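Local coordinates for protein GH26C (Muricauda sp. MAR_2010_75, PDB 6Q78) that probably hydrolyses internal beta-1,4-mannosidic linkages in mannans, as a beta-mannanase of glycoside hydrolase family 26, at residues Ser100-Leu112 with Phe393-Asp406. Sequence-based numbering, arbitrary orientation.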
loop_
_atom_site.group_PDB
_atom_site.type_symbol
_atom_site.label_atom_id
_atom_site.label_comp_id
_atom_site.label_asym_id
_atom_site.label_seq_id
_atom_site.Cartn_x
_atom_site.Cartn_y
_atom_site.Cartn_z
ATOM N N SER A 100 4.465 -10.301 -15.594
ATOM C CA SER A 100 4.751 -10.186 -14.169
ATOM C C SER A 100 5.242 -11.527 -13.633
ATOM O O SER A 100 4.851 -12.600 -14.125
ATOM C CB SER A 100 3.466 -9.779 -13.418
ATOM O OG SER A 100 2.478 -10.818 -13.399
ATOM N N ASP A 101 6.117 -11.484 -12.616
ATOM C CA ASP A 101 6.576 -12.744 -12.043
ATOM C C ASP A 101 5.411 -13.573 -11.521
ATOM O O ASP A 101 5.423 -14.796 -11.648
ATOM C CB ASP A 101 7.605 -12.516 -10.933
ATOM C CG ASP A 101 8.956 -12.079 -11.455
ATOM O OD1 ASP A 101 9.196 -12.171 -12.679
ATOM O OD2 ASP A 101 9.818 -11.676 -10.635
ATOM N N ILE A 102 4.387 -12.943 -10.933
ATOM C CA ILE A 102 3.267 -13.738 -10.443
ATOM C C ILE A 102 2.566 -14.453 -11.589
ATOM O O ILE A 102 2.121 -15.592 -11.423
ATOM C CB ILE A 102 2.334 -12.890 -9.558
ATOM C CG1 ILE A 102 2.980 -12.758 -8.174
ATOM C CG2 ILE A 102 0.940 -13.513 -9.394
ATOM C CD1 ILE A 102 2.248 -11.775 -7.251
ATOM N N LYS A 103 2.496 -13.831 -12.772
ATOM C CA LYS A 103 1.917 -14.532 -13.930
ATOM C C LYS A 103 2.858 -15.603 -14.482
ATOM O O LYS A 103 2.401 -16.677 -14.893
ATOM C CB LYS A 103 1.548 -13.529 -15.024
ATOM C CG LYS A 103 0.925 -14.183 -16.266
ATOM C CD LYS A 103 0.396 -13.106 -17.195
ATOM C CE LYS A 103 0.194 -13.653 -18.578
ATOM N NZ LYS A 103 -0.912 -14.607 -18.602
ATOM N N LYS A 104 4.179 -15.356 -14.483
ATOM C CA LYS A 104 5.100 -16.438 -14.852
ATOM C C LYS A 104 4.870 -17.658 -13.978
ATOM O O LYS A 104 4.979 -18.801 -14.442
ATOM C CB LYS A 104 6.568 -16.008 -14.686
ATOM C CG LYS A 104 7.068 -14.814 -15.544
ATOM C CD LYS A 104 8.574 -14.652 -15.324
ATOM C CE LYS A 104 9.190 -13.527 -16.117
ATOM N NZ LYS A 104 8.918 -12.184 -15.495
ATOM N N MET A 105 4.623 -17.433 -12.690
ATOM C CA MET A 105 4.516 -18.494 -11.695
ATOM C C MET A 105 3.162 -19.185 -11.753
ATOM O O MET A 105 3.097 -20.427 -11.805
ATOM C CB MET A 105 4.713 -17.848 -10.308
ATOM C CG MET A 105 4.755 -18.839 -9.125
ATOM S SD MET A 105 6.158 -20.015 -9.217
ATOM C CE MET A 105 5.296 -21.574 -9.570
ATOM N N THR A 106 2.065 -18.402 -11.740
ATOM C CA THR A 106 0.714 -18.922 -11.525
ATOM C C THR A 106 -0.140 -18.969 -12.782
ATOM O O THR A 106 -1.188 -19.637 -12.765
ATOM C CB THR A 106 -0.067 -18.069 -10.509
ATOM O OG1 THR A 106 -0.474 -16.816 -11.116
ATOM C CG2 THR A 106 0.738 -17.811 -9.251
ATOM N N GLY A 107 0.257 -18.268 -13.838
ATOM C CA GLY A 107 -0.581 -18.096 -15.014
ATOM C C GLY A 107 -1.514 -16.910 -14.946
ATOM O O GLY A 107 -2.076 -16.524 -16.001
ATOM N N SER A 108 -1.692 -16.309 -13.757
ATOM C CA SER A 108 -2.517 -15.120 -13.584
ATOM C C SER A 108 -1.658 -13.947 -13.152
ATOM O O SER A 108 -0.718 -14.119 -12.389
ATOM C CB SER A 108 -3.572 -15.372 -12.510
ATOM O OG SER A 108 -4.339 -14.186 -12.295
ATOM N N ASP A 109 -1.997 -12.747 -13.626
ATOM C CA ASP A 109 -1.433 -11.536 -13.027
ATOM C C ASP A 109 -1.891 -11.409 -11.569
ATOM O O ASP A 109 -2.850 -12.046 -11.141
ATOM C CB ASP A 109 -1.910 -10.302 -13.793
ATOM C CG ASP A 109 -1.046 -9.961 -14.987
ATOM O OD1 ASP A 109 0.191 -10.139 -14.904
ATOM O OD2 ASP A 109 -1.584 -9.470 -16.019
ATOM N N PRO A 110 -1.182 -10.619 -10.768
ATOM C CA PRO A 110 -1.664 -10.299 -9.421
ATOM C C PRO A 110 -3.008 -9.569 -9.496
ATOM O O PRO A 110 -3.373 -9.016 -10.544
ATOM C CB PRO A 110 -0.546 -9.406 -8.846
ATOM C CG PRO A 110 0.067 -8.775 -10.092
ATOM C CD PRO A 110 0.008 -9.834 -11.157
ATOM N N GLY A 111 -3.733 -9.534 -8.349
ATOM C CA GLY A 111 -4.967 -8.747 -8.346
ATOM C C GLY A 111 -4.790 -7.295 -7.981
ATOM O O GLY A 111 -5.741 -6.510 -8.020
ATOM N N LEU A 112 -3.570 -6.915 -7.615
ATOM C CA LEU A 112 -3.267 -5.573 -7.131
ATOM C C LEU A 112 -1.842 -5.212 -7.530
ATOM O O LEU A 112 -0.946 -6.064 -7.520
ATOM C CB LEU A 112 -3.472 -5.501 -5.606
ATOM C CG LEU A 112 -3.045 -4.260 -4.835
ATOM C CD1 LEU A 112 -3.936 -4.171 -3.599
ATOM C CD2 LEU A 112 -1.632 -4.348 -4.438
ATOM N N PHE A 393 3.976 -21.680 -3.025
ATOM C CA PHE A 393 3.242 -20.512 -3.492
ATOM C C PHE A 393 2.011 -20.921 -4.291
ATOM O O PHE A 393 0.986 -20.322 -4.175
ATOM C CB PHE A 393 4.147 -19.619 -4.322
ATOM C CG PHE A 393 3.563 -18.272 -4.642
ATOM C CD1 PHE A 393 3.517 -17.307 -3.685
ATOM C CD2 PHE A 393 3.102 -17.979 -5.880
ATOM C CE1 PHE A 393 3.016 -16.047 -3.967
ATOM C CE2 PHE A 393 2.583 -16.743 -6.175
ATOM C CZ PHE A 393 2.545 -15.758 -5.212
ATOM N N MET A 394 2.134 -21.956 -5.116
ATOM C CA MET A 394 0.993 -22.425 -5.886
ATOM C C MET A 394 -0.111 -22.927 -4.993
ATOM O O MET A 394 -1.261 -22.694 -5.239
ATOM C CB MET A 394 1.418 -23.536 -6.843
ATOM C CG MET A 394 2.298 -23.056 -7.966
ATOM S SD MET A 394 1.494 -21.913 -9.109
ATOM C CE MET A 394 -0.181 -22.488 -9.195
ATOM N N GLU A 395 0.262 -23.636 -3.944
ATOM C CA GLU A 395 -0.715 -24.115 -3.010
ATOM C C GLU A 395 -1.419 -22.949 -2.327
ATOM O O GLU A 395 -2.613 -22.965 -2.176
ATOM C CB GLU A 395 -0.095 -25.078 -1.987
ATOM C CG GLU A 395 -1.136 -25.665 -1.062
ATOM C CD GLU A 395 -0.595 -26.701 -0.109
ATOM O OE1 GLU A 395 0.617 -26.943 -0.095
ATOM O OE2 GLU A 395 -1.415 -27.230 0.626
ATOM N N PHE A 396 -0.651 -21.936 -1.950
ATOM C CA PHE A 396 -1.209 -20.747 -1.322
ATOM C C PHE A 396 -2.200 -20.042 -2.246
ATOM O O PHE A 396 -3.325 -19.748 -1.836
ATOM C CB PHE A 396 -0.053 -19.836 -0.881
ATOM C CG PHE A 396 -0.430 -18.400 -0.596
ATOM C CD1 PHE A 396 -1.282 -18.076 0.451
ATOM C CD2 PHE A 396 0.123 -17.377 -1.344
ATOM C CE1 PHE A 396 -1.603 -16.747 0.725
ATOM C CE2 PHE A 396 -0.184 -16.038 -1.080
ATOM C CZ PHE A 396 -1.043 -15.726 -0.027
ATOM N N VAL A 397 -1.811 -19.768 -3.496
ATOM C CA VAL A 397 -2.695 -18.998 -4.382
ATOM C C VAL A 397 -3.896 -19.808 -4.846
ATOM O O VAL A 397 -4.856 -19.241 -5.382
ATOM C CB VAL A 397 -1.991 -18.286 -5.565
ATOM C CG1 VAL A 397 -0.900 -17.357 -5.056
ATOM C CG2 VAL A 397 -1.458 -19.303 -6.593
ATOM N N SER A 398 -3.855 -21.120 -4.669
ATOM C CA SER A 398 -5.000 -21.965 -4.968
ATOM C C SER A 398 -6.035 -21.992 -3.851
ATOM O O SER A 398 -7.122 -22.536 -4.067
ATOM C CB SER A 398 -4.529 -23.380 -5.291
ATOM O OG SER A 398 -3.586 -23.323 -6.349
ATOM N N LYS A 399 -5.738 -21.422 -2.682
ATOM C CA LYS A 399 -6.716 -21.398 -1.606
ATOM C C LYS A 399 -7.916 -20.558 -2.035
ATOM O O LYS A 399 -7.749 -19.539 -2.724
ATOM C CB LYS A 399 -6.117 -20.799 -0.330
ATOM C CG LYS A 399 -4.993 -21.615 0.345
ATOM C CD LYS A 399 -5.520 -22.881 1.023
ATOM C CE LYS A 399 -4.437 -23.556 1.868
ATOM N NZ LYS A 399 -5.007 -24.660 2.736
ATOM N N PRO A 400 -9.132 -20.939 -1.645
ATOM C CA PRO A 400 -10.298 -20.180 -2.122
ATOM C C PRO A 400 -10.273 -18.720 -1.694
ATOM O O PRO A 400 -10.775 -17.866 -2.432
ATOM C CB PRO A 400 -11.499 -20.955 -1.552
ATOM C CG PRO A 400 -10.939 -21.831 -0.494
ATOM C CD PRO A 400 -9.517 -22.128 -0.864
ATOM N N GLU A 401 -9.683 -18.406 -0.534
ATOM C CA GLU A 401 -9.625 -17.025 -0.064
ATOM C C GLU A 401 -8.818 -16.121 -0.993
ATOM O O GLU A 401 -9.029 -14.906 -0.991
ATOM C CB GLU A 401 -8.999 -16.981 1.332
ATOM C CG GLU A 401 -9.882 -17.561 2.486
ATOM C CD GLU A 401 -10.090 -19.083 2.450
ATOM O OE1 GLU A 401 -9.252 -19.794 1.867
ATOM O OE2 GLU A 401 -11.109 -19.589 3.017
ATOM N N VAL A 402 -7.851 -16.664 -1.729
ATOM C CA VAL A 402 -6.905 -15.814 -2.472
ATOM C C VAL A 402 -7.512 -15.371 -3.801
ATOM O O VAL A 402 -7.974 -16.202 -4.599
ATOM C CB VAL A 402 -5.567 -16.542 -2.702
ATOM C CG1 VAL A 402 -4.719 -15.817 -3.739
ATOM C CG2 VAL A 402 -4.796 -16.706 -1.398
ATOM N N ILE A 403 -7.450 -14.067 -4.070
ATOM C CA ILE A 403 -7.937 -13.479 -5.329
ATOM C C ILE A 403 -6.748 -12.895 -6.093
ATOM O O ILE A 403 -6.112 -11.947 -5.622
ATOM C CB ILE A 403 -8.998 -12.395 -5.050
ATOM C CG1 ILE A 403 -10.176 -13.019 -4.296
ATOM C CG2 ILE A 403 -9.481 -11.677 -6.308
ATOM C CD1 ILE A 403 -11.198 -11.993 -3.859
ATOM N N LEU A 404 -6.467 -13.441 -7.287
ATOM C CA LEU A 404 -5.528 -12.877 -8.258
ATOM C C LEU A 404 -6.331 -12.234 -9.396
ATOM O O LEU A 404 -7.559 -12.213 -9.361
ATOM C CB LEU A 404 -4.586 -13.965 -8.776
ATOM C CG LEU A 404 -3.701 -14.639 -7.724
ATOM C CD1 LEU A 404 -2.839 -15.752 -8.341
ATOM C CD2 LEU A 404 -2.813 -13.627 -7.014
ATOM N N ALA A 405 -5.643 -11.750 -10.439
ATOM C CA ALA A 405 -6.358 -11.068 -11.517
ATOM C C ALA A 405 -7.456 -11.935 -12.117
ATOM O O ALA A 405 -8.559 -11.453 -12.373
ATOM C CB ALA A 405 -5.396 -10.616 -12.626
ATOM N N ASP A 406 -7.197 -13.225 -12.316
ATOM C CA ASP A 406 -8.173 -14.038 -13.035
ATOM C C ASP A 406 -9.483 -14.137 -12.281
ATOM O O ASP A 406 -10.546 -14.180 -12.919
ATOM C CB ASP A 406 -7.590 -15.395 -13.420
ATOM C CG ASP A 406 -6.635 -15.308 -14.616
ATOM O OD1 ASP A 406 -6.537 -14.239 -15.252
ATOM O OD2 ASP A 406 -5.944 -16.308 -14.920
HETATM O O HOH W 1 -4.960 -16.929 -17.323
HETATM O O HOH W 2 -4.137 -12.731 -15.632
#
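Thr106 meets Phe393, Val397 and Leu404 where the short helix 101-106, leading into barrel strand 112-116 of the TIM barrel, packs nearly at right angles (-95°) against helical segment 393-397. The apolar part is built round Phe393. Thr106 CG2 comes to the ring edge, 3.7 Å from Phe393 CE2, and also touches Val397 CG2, while Val397 CG1 lies over one face. Met105 CG reaches CD2 of the same ring, and its chain, bent at chi2 and chi3, lays CE against Met394 CG. Leu404 CD1 and Thr106 OG1 meet tip to tip at 3.8 Å. Lying between the backbone N and the carbonyl carbon (chi1 74°), Thr106 OG1 donates to Ile102 O (2.9 Å) from above the carbonyl plane and accepts from Ser108 N in an ST turn. With an alanine in place of Thr106, Ser108 N is likely to lose this acceptor and a gap to open beside Phe393 and Val397. Two hydrogen bonds join residues 108-109 to 405-406: Ala405 N to Asp109 O (2.9 Å), from above the carbonyl plane, and Asp406 N to Ser108 OG (3.0 Å, 150° at the hydrogen). Two waters extend this link, bridging Gly107 O to Asp406 OD2 and Asp109 N to Asp406 OD1. Ser108 OG itself donates to Asp109 O, in the carbonyl plane and on a lone pair.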